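Local coordinates for protein ornithine cyclodeaminase (Methanococcus maripaludis S2, PDB 3C2Q) that catalyses the conversion of L-ornithine to L-proline with release of ammonia, using NAD(+) as cofactor, at residues T30-W42 and L78-E90. Numbering follows the deposited sequence.
Sequences TNHPTHVKVNDEW and LIGHNGIRVMPPE
H35 and R85 face each other as a hydrogen-bonded pair of antiparallel strands 34-38 and 84-86, whose axes approach to 4.7 Å. The backbone bond from H35 N to R85 O is 2.8 Å, and M87 N to P33 O and K37 N to G83 O extend the pairing. On the partly exposed face R85 grips H35 ND1 through NE (3.2 Å) and, straighter at 160°, through NH2 (2.8 Å). A bend at chi3 (75°) turns the guanidinium back over W42: R85 CZ sits 3.9 Å from the centroid of the five-membered ring of W42, a cation-pi stack with the planes 22° apart. Selenomethionine M87 sets CE over the H35 ring, 3.4 Å from its centroid. Were H35 replaced by an alanine, R85 would probably lose its side-chain acceptor and M87 CE the ring beneath it, setting the guanidinium freer to turn on W42. Beyond the strand, exposed P88 lays CB over the H32 ring. The opposite face, with T34 and V36, is more buried and its contacts are mainly van der Waals: V36 CG1 meets L78 CD2 at 4.0 Å, and both residues touch I54 of strand 53-57. Strand 84-86 is an outermost strand of the chain's mixed sheet, with 34-38 between it and 41-46, while L98 of a second subunit packs on V86.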
ATOM      1  N   THR B  30      -5.253 -22.700 -19.637  1.00 20.16           N
ATOM      2  CA  THR B  30      -5.695 -22.070 -18.406  1.00 19.96           C
ATOM      3  C   THR B  30      -5.103 -22.840 -17.220  1.00 20.53           C
ATOM      4  O   THR B  30      -4.336 -23.819 -17.395  1.00 19.72           O
ATOM      5  CB  THR B  30      -7.226 -22.120 -18.278  1.00 20.25           C
ATOM      6  OG1 THR B  30      -7.626 -23.462 -17.988  1.00 19.57           O
ATOM      7  CG2 THR B  30      -7.934 -21.608 -19.562  1.00 20.38           C
ATOM      8  N   ASN B  31      -5.446 -22.426 -15.992  1.00 19.69           N
ATOM      9  CA  ASN B  31      -5.041 -23.217 -14.847  1.00 20.34           C
ATOM     10  C   ASN B  31      -6.093 -24.288 -14.445  1.00 20.29           C
ATOM     11  O   ASN B  31      -5.988 -24.929 -13.397  1.00 18.88           O
ATOM     12  CB  ASN B  31      -4.630 -22.312 -13.654  1.00 20.90           C
ATOM     13  CG  ASN B  31      -5.755 -21.431 -13.159  1.00 21.12           C
ATOM     14  OD1 ASN B  31      -6.685 -21.108 -13.899  1.00 22.73           O
ATOM     15  ND2 ASN B  31      -5.651 -20.986 -11.899  1.00 20.86           N
ATOM     16  N   HIS B  32      -7.096 -24.488 -15.300  1.00 20.25           N
ATOM     17  CA  HIS B  32      -8.181 -25.423 -14.992  1.00 21.29           C
ATOM     18  C   HIS B  32      -7.979 -26.830 -15.583  1.00 22.17           C
ATOM     19  O   HIS B  32      -7.350 -26.974 -16.629  1.00 22.06           O
ATOM     20  CB  HIS B  32      -9.509 -24.868 -15.503  1.00 21.26           C
ATOM     21  CG  HIS B  32      -9.774 -23.442 -15.113  1.00 22.36           C
ATOM     22  ND1 HIS B  32      -9.828 -23.024 -13.799  1.00 21.88           N
ATOM     23  CD2 HIS B  32     -10.043 -22.352 -15.867  1.00 20.15           C
ATOM     24  CE1 HIS B  32     -10.098 -21.728 -13.765  1.00 21.47           C
ATOM     25  NE2 HIS B  32     -10.216 -21.292 -15.009  1.00 21.91           N
ATOM     26  N   PRO B  33      -8.552 -27.866 -14.926  1.00 23.32           N
ATOM     27  CA  PRO B  33      -8.536 -29.209 -15.523  1.00 24.08           C
ATOM     28  C   PRO B  33      -9.131 -29.170 -16.913  1.00 24.18           C
ATOM     29  O   PRO B  33     -10.158 -28.526 -17.158  1.00 24.19           O
ATOM     30  CB  PRO B  33      -9.401 -30.075 -14.580  1.00 24.17           C
ATOM     31  CG  PRO B  33      -9.854 -29.180 -13.457  1.00 24.71           C
ATOM     32  CD  PRO B  33      -9.200 -27.824 -13.603  1.00 23.91           C
ATOM     33  N   THR B  34      -8.453 -29.811 -17.847  1.00 25.39           N
ATOM     34  CA  THR B  34      -8.879 -29.743 -19.257  1.00 26.77           C
ATOM     35  C   THR B  34      -8.965 -31.182 -19.803  1.00 27.92           C
ATOM     36  O   THR B  34      -8.146 -32.031 -19.423  1.00 27.74           O
ATOM     37  CB  THR B  34      -7.872 -28.896 -20.078  1.00 27.27           C
ATOM     38  OG1 THR B  34      -7.811 -27.568 -19.518  1.00 26.36           O
ATOM     39  CG2 THR B  34      -8.258 -28.829 -21.600  1.00 26.41           C
ATOM     40  N   HIS B  35      -9.958 -31.449 -20.658  1.00 28.89           N
ATOM     41  CA  HIS B  35     -10.029 -32.741 -21.353  1.00 30.65           C
ATOM     42  C   HIS B  35      -9.915 -32.489 -22.842  1.00 30.21           C
ATOM     43  O   HIS B  35     -10.308 -31.417 -23.320  1.00 30.56           O
ATOM     44  CB  HIS B  35     -11.332 -33.483 -21.039  1.00 31.04           C
ATOM     45  CG  HIS B  35     -11.530 -33.787 -19.586  1.00 34.84           C
ATOM     46  ND1 HIS B  35     -12.743 -34.176 -19.072  1.00 39.73           N
ATOM     47  CD2 HIS B  35     -10.680 -33.741 -18.532  1.00 39.00           C
ATOM     48  CE1 HIS B  35     -12.635 -34.371 -17.769  1.00 40.03           C
ATOM     49  NE2 HIS B  35     -11.394 -34.104 -17.414  1.00 40.01           N
ATOM     50  N   VAL B  36      -9.334 -33.448 -23.566  1.00 29.85           N
ATOM     51  CA  VAL B  36      -9.207 -33.339 -25.024  1.00 29.97           C
ATOM     52  C   VAL B  36      -9.856 -34.548 -25.742  1.00 30.24           C
ATOM     53  O   VAL B  36      -9.749 -35.676 -25.290  1.00 29.66           O
ATOM     54  CB  VAL B  36      -7.740 -33.210 -25.477  1.00 29.71           C
ATOM     55  CG1 VAL B  36      -7.200 -31.800 -25.160  1.00 32.00           C
ATOM     56  CG2 VAL B  36      -6.854 -34.310 -24.829  1.00 28.56           C
ATOM     57  N   LYS B  37     -10.534 -34.295 -26.851  1.00 31.36           N
ATOM     58  CA  LYS B  37     -11.197 -35.383 -27.571  1.00 32.84           C
ATOM     59  C   LYS B  37     -10.251 -35.936 -28.620  1.00 32.42           C
ATOM     60  O   LYS B  37      -9.829 -35.231 -29.545  1.00 32.00           O
ATOM     61  CB  LYS B  37     -12.500 -34.916 -28.209  1.00 33.27           C
ATOM     62  CG  LYS B  37     -13.404 -36.080 -28.634  1.00 35.39           C
ATOM     63  CD  LYS B  37     -14.753 -35.602 -29.072  1.00 37.77           C
ATOM     64  CE  LYS B  37     -15.594 -36.750 -29.622  1.00 41.24           C
ATOM     65  NZ  LYS B  37     -17.032 -36.343 -29.657  1.00 40.86           N
ATOM     66  N   VAL B  38      -9.901 -37.201 -28.429  1.00 33.78           N
ATOM     67  CA  VAL B  38      -8.942 -37.889 -29.281  1.00 34.77           C
ATOM     68  C   VAL B  38      -9.524 -39.266 -29.659  1.00 35.30           C
ATOM     69  O   VAL B  38      -9.904 -40.053 -28.782  1.00 34.20           O
ATOM     70  CB  VAL B  38      -7.562 -38.041 -28.575  1.00 35.06           C
ATOM     71  CG1 VAL B  38      -6.564 -38.785 -29.462  1.00 35.07           C
ATOM     72  CG2 VAL B  38      -6.998 -36.641 -28.158  1.00 35.04           C
ATOM     73  N   ASN B  39      -9.567 -39.536 -30.964  1.00 36.15           N
ATOM     74  CA  ASN B  39     -10.162 -40.781 -31.501  1.00 37.41           C
ATOM     75  C   ASN B  39     -11.498 -41.037 -30.833  1.00 37.79           C
ATOM     76  O   ASN B  39     -11.720 -42.099 -30.240  1.00 37.84           O
ATOM     77  CB  ASN B  39      -9.199 -41.959 -31.343  1.00 37.46           C
ATOM     78  CG  ASN B  39      -7.946 -41.815 -32.211  1.00 39.58           C
ATOM     79  OD1 ASN B  39      -6.830 -42.097 -31.763  1.00 41.98           O
ATOM     80  ND2 ASN B  39      -8.125 -41.360 -33.457  1.00 40.58           N
ATOM     81  N   ASP B  40     -12.340 -40.000 -30.878  1.00 38.58           N
ATOM     82  CA  ASP B  40     -13.697 -39.979 -30.302  1.00 40.50           C
ATOM     83  C   ASP B  40     -13.854 -40.331 -28.814  1.00 40.31           C
ATOM     84  O   ASP B  40     -14.939 -40.699 -28.380  1.00 40.75           O
ATOM     85  CB  ASP B  40     -14.662 -40.815 -31.167  1.00 41.97           C
ATOM     86  CG  ASP B  40     -14.474 -40.556 -32.657  1.00 44.11           C
ATOM     87  OD1 ASP B  40     -14.824 -39.450 -33.126  1.00 49.23           O
ATOM     88  OD2 ASP B  40     -13.950 -41.451 -33.352  1.00 47.95           O
ATOM     89  N   GLU B  41     -12.774 -40.237 -28.043  1.00 39.91           N
ATOM     90  CA  GLU B  41     -12.849 -40.399 -26.590  1.00 39.77           C
ATOM     91  C   GLU B  41     -12.264 -39.160 -25.904  1.00 38.48           C
ATOM     92  O   GLU B  41     -11.300 -38.574 -26.403  1.00 37.48           O
ATOM     93  CB  GLU B  41     -12.036 -41.602 -26.128  1.00 40.25           C
ATOM     94  CG  GLU B  41     -12.480 -42.958 -26.632  1.00 45.44           C
ATOM     95  CD  GLU B  41     -11.310 -43.939 -26.657  1.00 52.07           C
ATOM     96  OE1 GLU B  41     -10.756 -44.225 -25.566  1.00 54.25           O
ATOM     97  OE2 GLU B  41     -10.938 -44.403 -27.771  1.00 54.91           O
ATOM     98  N   TRP B  42     -12.820 -38.804 -24.749  1.00 37.52           N
ATOM     99  CA  TRP B  42     -12.263 -37.726 -23.933  1.00 36.84           C
ATOM    100  C   TRP B  42     -11.109 -38.253 -23.098  1.00 36.05           C
ATOM    101  O   TRP B  42     -11.239 -39.245 -22.372  1.00 36.33           O
ATOM    102  CB  TRP B  42     -13.329 -37.089 -23.051  1.00 36.89           C
ATOM    103  CG  TRP B  42     -14.309 -36.285 -23.833  1.00 37.25           C
ATOM    104  CD1 TRP B  42     -15.561 -36.677 -24.210  1.00 39.48           C
ATOM    105  CD2 TRP B  42     -14.126 -34.961 -24.356  1.00 37.40           C
ATOM    106  NE1 TRP B  42     -16.172 -35.681 -24.930  1.00 40.21           N
ATOM    107  CE2 TRP B  42     -15.316 -34.615 -25.037  1.00 38.24           C
ATOM    108  CE3 TRP B  42     -13.073 -34.033 -24.312  1.00 35.53           C
ATOM    109  CZ2 TRP B  42     -15.498 -33.370 -25.659  1.00 38.37           C
ATOM    110  CZ3 TRP B  42     -13.245 -32.794 -24.925  1.00 37.92           C
ATOM    111  CH2 TRP B  42     -14.452 -32.472 -25.601  1.00 38.29           C
ATOM    112  N   LEU B  78      -1.740 -29.784 -29.140  1.00 28.06           N
ATOM    113  CA  LEU B  78      -3.102 -29.350 -29.340  1.00 28.71           C
ATOM    114  C   LEU B  78      -3.113 -27.971 -29.988  1.00 29.03           C
ATOM    115  O   LEU B  78      -2.474 -27.025 -29.466  1.00 28.12           O
ATOM    116  CB  LEU B  78      -3.832 -29.324 -27.987  1.00 28.73           C
ATOM    117  CG  LEU B  78      -5.239 -28.691 -27.969  1.00 30.49           C
ATOM    118  CD1 LEU B  78      -6.243 -29.628 -28.606  1.00 29.28           C
ATOM    119  CD2 LEU B  78      -5.669 -28.406 -26.539  1.00 29.56           C
ATOM    120  N   ILE B  79      -3.839 -27.865 -31.114  1.00 28.45           N
ATOM    121  CA  ILE B  79      -3.989 -26.644 -31.880  1.00 29.75           C
ATOM    122  C   ILE B  79      -5.429 -26.187 -31.835  1.00 30.81           C
ATOM    123  O   ILE B  79      -6.354 -27.008 -31.931  1.00 29.76           O
ATOM    124  CB  ILE B  79      -3.596 -26.839 -33.380  1.00 30.47           C
ATOM    125  CG1 ILE B  79      -2.167 -27.348 -33.521  1.00 31.56           C
ATOM    126  CG2 ILE B  79      -3.787 -25.550 -34.172  1.00 32.15           C
ATOM    127  CD1 ILE B  79      -1.094 -26.562 -32.795  1.00 31.83           C
ATOM    128  N   GLY B  80      -5.607 -24.872 -31.681  1.00 32.19           N
ATOM    129  CA  GLY B  80      -6.940 -24.249 -31.592  1.00 33.45           C
ATOM    130  C   GLY B  80      -7.780 -24.651 -30.390  1.00 33.53           C
ATOM    131  O   GLY B  80      -7.271 -25.205 -29.402  1.00 34.48           O
ATOM    132  N   HIS B  81      -9.086 -24.422 -30.494  1.00 34.32           N
ATOM    133  CA  HIS B  81      -9.981 -24.608 -29.348  1.00 34.66           C
ATOM    134  C   HIS B  81     -11.068 -25.677 -29.502  1.00 35.31           C
ATOM    135  O   HIS B  81     -11.881 -25.866 -28.581  1.00 35.02           O
ATOM    136  CB  HIS B  81     -10.602 -23.266 -28.930  1.00 35.00           C
ATOM    137  CG  HIS B  81      -9.603 -22.270 -28.410  1.00 34.41           C
ATOM    138  ND1 HIS B  81      -8.658 -21.674 -29.217  1.00 33.39           N
ATOM    139  CD2 HIS B  81      -9.424 -21.749 -27.173  1.00 32.95           C
ATOM    140  CE1 HIS B  81      -7.929 -20.838 -28.495  1.00 35.73           C
ATOM    141  NE2 HIS B  81      -8.370 -20.870 -27.250  1.00 32.59           N
ATOM    142  N   ASN B  82     -11.058 -26.397 -30.633  1.00 35.80           N
ATOM    143  CA  ASN B  82     -12.009 -27.498 -30.857  1.00 35.72           C
ATOM    144  C   ASN B  82     -11.616 -28.763 -30.139  1.00 34.25           C
ATOM    145  O   ASN B  82     -10.427 -29.041 -29.979  1.00 33.95           O
ATOM    146  CB  ASN B  82     -12.128 -27.838 -32.349  1.00 37.21           C
ATOM    147  CG  ASN B  82     -12.740 -26.708 -33.174  1.00 41.31           C
ATOM    148  OD1 ASN B  82     -12.459 -26.604 -34.377  1.00 47.22           O
ATOM    149  ND2 ASN B  82     -13.572 -25.857 -32.544  1.00 43.60           N
ATOM    150  N   GLY B  83     -12.615 -29.551 -29.747  1.00 32.64           N
ATOM    151  CA  GLY B  83     -12.363 -30.834 -29.091  1.00 31.66           C
ATOM    152  C   GLY B  83     -11.711 -30.674 -27.731  1.00 31.83           C
ATOM    153  O   GLY B  83     -10.938 -31.538 -27.296  1.00 31.17           O
ATOM    154  N   ILE B  84     -12.006 -29.551 -27.063  1.00 31.29           N
ATOM    155  CA  ILE B  84     -11.531 -29.368 -25.677  1.00 31.75           C
ATOM    156  C   ILE B  84     -12.676 -29.016 -24.743  1.00 31.18           C
ATOM    157  O   ILE B  84     -13.653 -28.387 -25.153  1.00 31.33           O
ATOM    158  CB  ILE B  84     -10.376 -28.324 -25.554  1.00 31.73           C
ATOM    159  CG1 ILE B  84     -10.905 -26.905 -25.584  1.00 33.18           C
ATOM    160  CG2 ILE B  84      -9.341 -28.481 -26.674  1.00 31.66           C
ATOM    161  CD1 ILE B  84      -9.959 -25.891 -24.941  1.00 35.97           C
ATOM    162  N   ARG B  85     -12.533 -29.440 -23.490  1.00 31.18           N
ATOM    163  CA  ARG B  85     -13.503 -29.191 -22.430  1.00 31.01           C
ATOM    164  C   ARG B  85     -12.722 -28.719 -21.186  1.00 29.90           C
ATOM    165  O   ARG B  85     -11.877 -29.453 -20.665  1.00 28.88           O
ATOM    166  CB  ARG B  85     -14.228 -30.499 -22.169  1.00 31.83           C
ATOM    167  CG  ARG B  85     -15.283 -30.516 -21.112  1.00 35.66           C
ATOM    168  CD  ARG B  85     -16.053 -31.874 -21.206  1.00 40.18           C
ATOM    169  NE  ARG B  85     -15.322 -33.040 -20.688  1.00 43.39           N
ATOM    170  CZ  ARG B  85     -15.707 -34.311 -20.868  1.00 45.36           C
ATOM    171  NH1 ARG B  85     -16.807 -34.587 -21.557  1.00 47.23           N
ATOM    172  NH2 ARG B  85     -15.006 -35.315 -20.365  1.00 45.95           N
ATOM    173  N   VAL B  86     -12.983 -27.487 -20.744  1.00 29.02           N
ATOM    174  CA  VAL B  86     -12.234 -26.882 -19.630  1.00 28.71           C
ATOM    175  C   VAL B  86     -13.199 -26.765 -18.456  1.00 29.48           C
ATOM    176  O   VAL B  86     -14.305 -26.259 -18.629  1.00 29.87           O
ATOM    177  CB  VAL B  86     -11.696 -25.469 -19.995  1.00 28.55           C
ATOM    178  CG1 VAL B  86     -10.845 -24.879 -18.831  1.00 27.79           C
ATOM    179  CG2 VAL B  86     -10.863 -25.485 -21.322  1.00 26.67           C
HETATM  180  N   MSE B  87     -12.788 -27.228 -17.282  1.00 30.27           N
HETATM  181  CA  MSE B  87     -13.655 -27.279 -16.087  1.00 32.34           C
HETATM  182  C   MSE B  87     -13.205 -26.294 -15.012  1.00 31.37           C
HETATM  183  O   MSE B  87     -12.424 -26.655 -14.151  1.00 29.35           O
HETATM  184  CB  MSE B  87     -13.602 -28.672 -15.466  1.00 33.07           C
HETATM  185  CG  MSE B  87     -14.795 -29.546 -15.765  1.00 44.45           C
HETATM  186 SE   MSE B  87     -14.654 -30.294 -17.568  1.00 65.08          SE
HETATM  187  CE  MSE B  87     -12.779 -30.914 -17.529  1.00 58.00           C
ATOM    188  N   PRO B  88     -13.679 -25.042 -15.070  1.00 32.38           N
ATOM    189  CA  PRO B  88     -13.245 -24.087 -14.041  1.00 33.56           C
ATOM    190  C   PRO B  88     -13.973 -24.392 -12.726  1.00 35.05           C
ATOM    191  O   PRO B  88     -14.833 -25.290 -12.710  1.00 34.56           O
ATOM    192  CB  PRO B  88     -13.654 -22.734 -14.626  1.00 33.51           C
ATOM    193  CG  PRO B  88     -14.776 -23.033 -15.552  1.00 33.54           C
ATOM    194  CD  PRO B  88     -14.610 -24.441 -16.041  1.00 31.88           C
ATOM    195  N   PRO B  89     -13.601 -23.714 -11.615  1.00 36.48           N
ATOM    196  CA  PRO B  89     -14.359 -23.928 -10.369  1.00 37.80           C
ATOM    197  C   PRO B  89     -15.857 -23.654 -10.525  1.00 39.78           C
ATOM    198  O   PRO B  89     -16.258 -22.772 -11.305  1.00 38.77           O
ATOM    199  CB  PRO B  89     -13.745 -22.911  -9.403  1.00 37.54           C
ATOM    200  CG  PRO B  89     -12.330 -22.734  -9.899  1.00 37.31           C
ATOM    201  CD  PRO B  89     -12.469 -22.781 -11.413  1.00 36.39           C
ATOM    202  N   GLU B  90     -16.664 -24.430  -9.806  1.00 42.81           N
ATOM    203  CA  GLU B  90     -18.133 -24.274  -9.781  1.00 46.53           C
ATOM    204  C   GLU B  90     -18.534 -22.837  -9.475  1.00 47.62           C
ATOM    205  O   GLU B  90     -18.021 -22.240  -8.528  1.00 47.30           O
ATOM    206  CB  GLU B  90     -18.741 -25.170  -8.696  1.00 47.37           C
ATOM    207  CG  GLU B  90     -18.361 -26.658  -8.772  1.00 51.57           C
ATOM    208  CD  GLU B  90     -19.381 -27.488  -9.534  1.00 56.93           C
ATOM    209  OE1 GLU B  90     -20.602 -27.246  -9.349  1.00 59.17           O
ATOM    210  OE2 GLU B  90     -18.962 -28.381 -10.314  1.00 58.77           O
TER